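Local coordinates for alpha-galactosidase 1 (Saccharomyces cerevisiae, PDB 3LRM), which hydrolytically removes terminal, non-reducing alpha-D-galactose residues from alpha-galactosides such as galactose oligosaccharides, galactomannans and galactolipids, at residues A[119-124]-A[147-152]. The protein carries 2 engineered substitutions. Residues are numbered along the deposited sequence; the frame is centred on the assembly and turned at random.
Sequences YTCAGY and KYANCY. Engineered in segment 147-152: Ala149 (natural residue Asp). With GLA (alpha-D-galactopyranose), chain K; FRU (beta-D-fructofuranose), chain B; GLC (alpha-D-glucopyranose), chain C.
The Tyr119 ring directs its edge at the face of Tyr152 in a T-shaped pair, planes at 83°. The edge of Tyr152 meets backbone carbonyls instead, its CE1 lying 3.5 Å from Thr120 O, near the ring plane. Ser20 of a second subunit packs on both tyrosines. In this TIM barrel 119-124 lies in the loop after strand 109-115, while 147-152 runs off the end of the neighbouring parallel strand 145-149, and they illustrate how a disulfide can join two chain ends beside a substrate pocket. Cys121 SG and Cys151 SG are bonded at 2.0 Å with chi3 100°. Thr120 to Gly123 form a type I turn, and Asp73 accepts a hydrogen bond from Ala122 N and makes another with Thr120 OG1. Ala149, engineered in place of the nucleophilic aspartate, presents CB 4.3 Å from Cys121 SG. Earlier on the same strand, Lys147 runs extended from a CG anti to its own N (chi1 177°). Its NZ donates hydrogen bonds to galactose O4 (2.8 Å) and O3. A methionine in its place would probably leave both hydroxyls less firmly held and Asp72 without its salt-bridge partner. The disulfide itself borders the sugar: Cys121 SG lies 3.3 Å from galactose O5.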
loop_
_atom_site.group_PDB
_atom_site.type_symbol
_atom_site.label_atom_id
_atom_site.label_comp_id
_atom_site.label_asym_id
_atom_site.label_seq_id
_atom_site.Cartn_x
_atom_site.Cartn_y
_atom_site.Cartn_z
ATOM N N TYR A 119 -22.217 -4.130 16.726
ATOM C CA TYR A 119 -22.022 -4.265 18.152
ATOM C C TYR A 119 -20.915 -3.326 18.597
ATOM O O TYR A 119 -20.182 -2.792 17.769
ATOM C CB TYR A 119 -21.667 -5.712 18.514
ATOM C CG TYR A 119 -22.630 -6.747 17.970
ATOM C CD1 TYR A 119 -22.276 -7.547 16.884
ATOM C CD2 TYR A 119 -23.901 -6.922 18.534
ATOM C CE1 TYR A 119 -23.151 -8.499 16.378
ATOM C CE2 TYR A 119 -24.789 -7.867 18.031
ATOM C CZ TYR A 119 -24.407 -8.654 16.954
ATOM O OH TYR A 119 -25.272 -9.600 16.444
ATOM N N THR A 120 -20.812 -3.105 19.902
ATOM C CA THR A 120 -19.655 -2.424 20.470
ATOM C C THR A 120 -18.527 -3.442 20.630
ATOM O O THR A 120 -18.741 -4.646 20.497
ATOM C CB THR A 120 -19.966 -1.773 21.832
ATOM O OG1 THR A 120 -20.219 -2.790 22.810
ATOM C CG2 THR A 120 -21.159 -0.843 21.730
ATOM N N CYS A 121 -17.331 -2.950 20.923
ATOM C CA CYS A 121 -16.142 -3.790 21.003
ATOM C C CYS A 121 -16.247 -4.883 22.063
ATOM O O CYS A 121 -15.521 -5.880 22.004
ATOM C CB CYS A 121 -14.901 -2.919 21.218
ATOM S SG CYS A 121 -14.692 -1.676 19.910
ATOM N N ALA A 122 -17.159 -4.700 23.019
ATOM C CA ALA A 122 -17.420 -5.720 24.040
ATOM C C ALA A 122 -18.664 -6.565 23.752
ATOM O O ALA A 122 -18.988 -7.479 24.511
ATOM C CB ALA A 122 -17.510 -5.089 25.422
ATOM N N GLY A 123 -19.364 -6.263 22.663
ATOM C CA GLY A 123 -20.456 -7.117 22.198
ATOM C C GLY A 123 -21.863 -6.647 22.491
ATOM O O GLY A 123 -22.811 -7.423 22.362
ATOM N N TYR A 124 -21.994 -5.378 22.868
ATOM C CA TYR A 124 -23.286 -4.775 23.206
ATOM C C TYR A 124 -23.866 -4.045 21.987
ATOM O O TYR A 124 -23.150 -3.829 21.009
ATOM C CB TYR A 124 -23.119 -3.836 24.409
ATOM C CG TYR A 124 -22.634 -4.548 25.659
ATOM C CD1 TYR A 124 -21.305 -4.968 25.775
ATOM C CD2 TYR A 124 -23.502 -4.813 26.718
ATOM C CE1 TYR A 124 -20.854 -5.631 26.907
ATOM C CE2 TYR A 124 -23.059 -5.473 27.864
ATOM C CZ TYR A 124 -21.733 -5.875 27.951
ATOM O OH TYR A 124 -21.279 -6.535 29.071
ATOM N N LYS A 147 -18.194 9.225 22.617
ATOM C CA LYS A 147 -17.066 8.470 22.088
ATOM C C LYS A 147 -17.624 7.397 21.156
ATOM O O LYS A 147 -18.379 6.521 21.591
ATOM C CB LYS A 147 -16.251 7.849 23.224
ATOM C CG LYS A 147 -15.096 6.972 22.762
ATOM C CD LYS A 147 -14.398 6.347 23.946
ATOM C CE LYS A 147 -13.314 5.388 23.506
ATOM N NZ LYS A 147 -12.556 4.863 24.683
ATOM N N TYR A 148 -17.255 7.470 19.880
ATOM C CA TYR A 148 -17.906 6.662 18.845
ATOM C C TYR A 148 -16.917 5.719 18.135
ATOM O O TYR A 148 -16.141 6.151 17.275
ATOM C CB TYR A 148 -18.629 7.590 17.862
ATOM C CG TYR A 148 -19.738 6.946 17.071
ATOM C CD1 TYR A 148 -20.674 6.117 17.683
ATOM C CD2 TYR A 148 -19.862 7.179 15.708
ATOM C CE1 TYR A 148 -21.693 5.530 16.952
ATOM C CE2 TYR A 148 -20.871 6.600 14.970
ATOM C CZ TYR A 148 -21.789 5.784 15.594
ATOM O OH TYR A 148 -22.795 5.208 14.849
ATOM N N ALA A 149 -16.971 4.437 18.506
ATOM C CA ALA A 149 -15.954 3.440 18.153
ATOM C C ALA A 149 -16.109 2.846 16.758
ATOM O O ALA A 149 -16.973 3.268 15.998
ATOM C CB ALA A 149 -15.908 2.345 19.199
ATOM N N ASN A 150 -15.269 1.858 16.440
ATOM C CA ASN A 150 -15.150 1.320 15.086
ATOM C C ASN A 150 -15.292 -0.200 14.976
ATOM O O ASN A 150 -14.927 -0.787 13.954
ATOM C CB ASN A 150 -13.808 1.748 14.479
ATOM C CG ASN A 150 -13.762 1.587 12.970
ATOM O OD1 ASN A 150 -14.768 1.771 12.286
ATOM N ND2 ASN A 150 -12.591 1.243 12.445
ATOM N N CYS A 151 -15.820 -0.839 16.015
ATOM C CA CYS A 151 -15.952 -2.296 16.021
ATOM C C CYS A 151 -17.184 -2.791 15.265
ATOM O O CYS A 151 -18.255 -2.169 15.319
ATOM C CB CYS A 151 -15.989 -2.818 17.449
ATOM S SG CYS A 151 -14.386 -2.802 18.248
ATOM N N TYR A 152 -17.015 -3.916 14.566
ATOM C CA TYR A 152 -18.099 -4.599 13.848
ATOM C C TYR A 152 -18.831 -3.684 12.867
ATOM O O TYR A 152 -20.049 -3.583 12.880
ATOM C CB TYR A 152 -19.061 -5.287 14.834
ATOM C CG TYR A 152 -18.350 -6.218 15.796
ATOM C CD1 TYR A 152 -18.116 -5.846 17.116
ATOM C CD2 TYR A 152 -17.887 -7.459 15.376
ATOM C CE1 TYR A 152 -17.452 -6.686 17.987
ATOM C CE2 TYR A 152 -17.218 -8.305 16.239
ATOM C CZ TYR A 152 -17.002 -7.912 17.543
ATOM O OH TYR A 152 -16.340 -8.759 18.406
HETATM C C1 GLA K . -12.226 0.240 21.613
HETATM C C2 GLA K . -11.604 1.583 21.988
HETATM C C3 GLA K . -11.190 1.567 23.466
HETATM C C4 GLA K . -12.364 1.152 24.362
HETATM C C5 GLA K . -12.989 -0.152 23.845
HETATM C C6 GLA K . -14.197 -0.606 24.660
HETATM O O2 GLA K . -10.484 1.843 21.135
HETATM O O3 GLA K . -10.683 2.846 23.867
HETATM O O4 GLA K . -13.335 2.206 24.387
HETATM O O5 GLA K . -13.356 0.005 22.468
HETATM O O6 GLA K . -14.339 -2.029 24.598
HETATM C C1 FRU B . -9.867 -5.468 25.042
HETATM C C2 FRU B . -10.974 -5.569 23.979
HETATM C C3 FRU B . -12.300 -5.039 24.552
HETATM C C4 FRU B . -13.234 -6.228 24.662
HETATM C C5 FRU B . -12.380 -7.435 24.312
HETATM C C6 FRU B . -13.129 -8.381 23.377
HETATM O O1 FRU B . -9.764 -4.179 25.618
HETATM O O2 FRU B . -10.500 -4.917 22.796
HETATM O O3 FRU B . -12.902 -4.016 23.788
HETATM O O4 FRU B . -13.713 -6.332 25.985
HETATM O O5 FRU B . -11.181 -6.952 23.729
HETATM O O6 FRU B . -12.436 -8.612 22.167
HETATM C C1 GLC C . -11.333 -4.912 21.639
HETATM C C2 GLC C . -10.790 -5.755 20.469
HETATM C C3 GLC C . -9.616 -5.071 19.773
HETATM C C4 GLC C . -10.010 -3.652 19.384
HETATM C C5 GLC C . -10.473 -2.881 20.620
HETATM C C6 GLC C . -10.894 -1.461 20.240
HETATM O O2 GLC C . -10.419 -7.052 20.880
HETATM O O3 GLC C . -9.252 -5.797 18.624
HETATM O O4 GLC C . -8.910 -3.012 18.789
HETATM O O5 GLC C . -11.560 -3.563 21.234
HETATM O O6 GLC C . -11.342 -0.726 21.359
#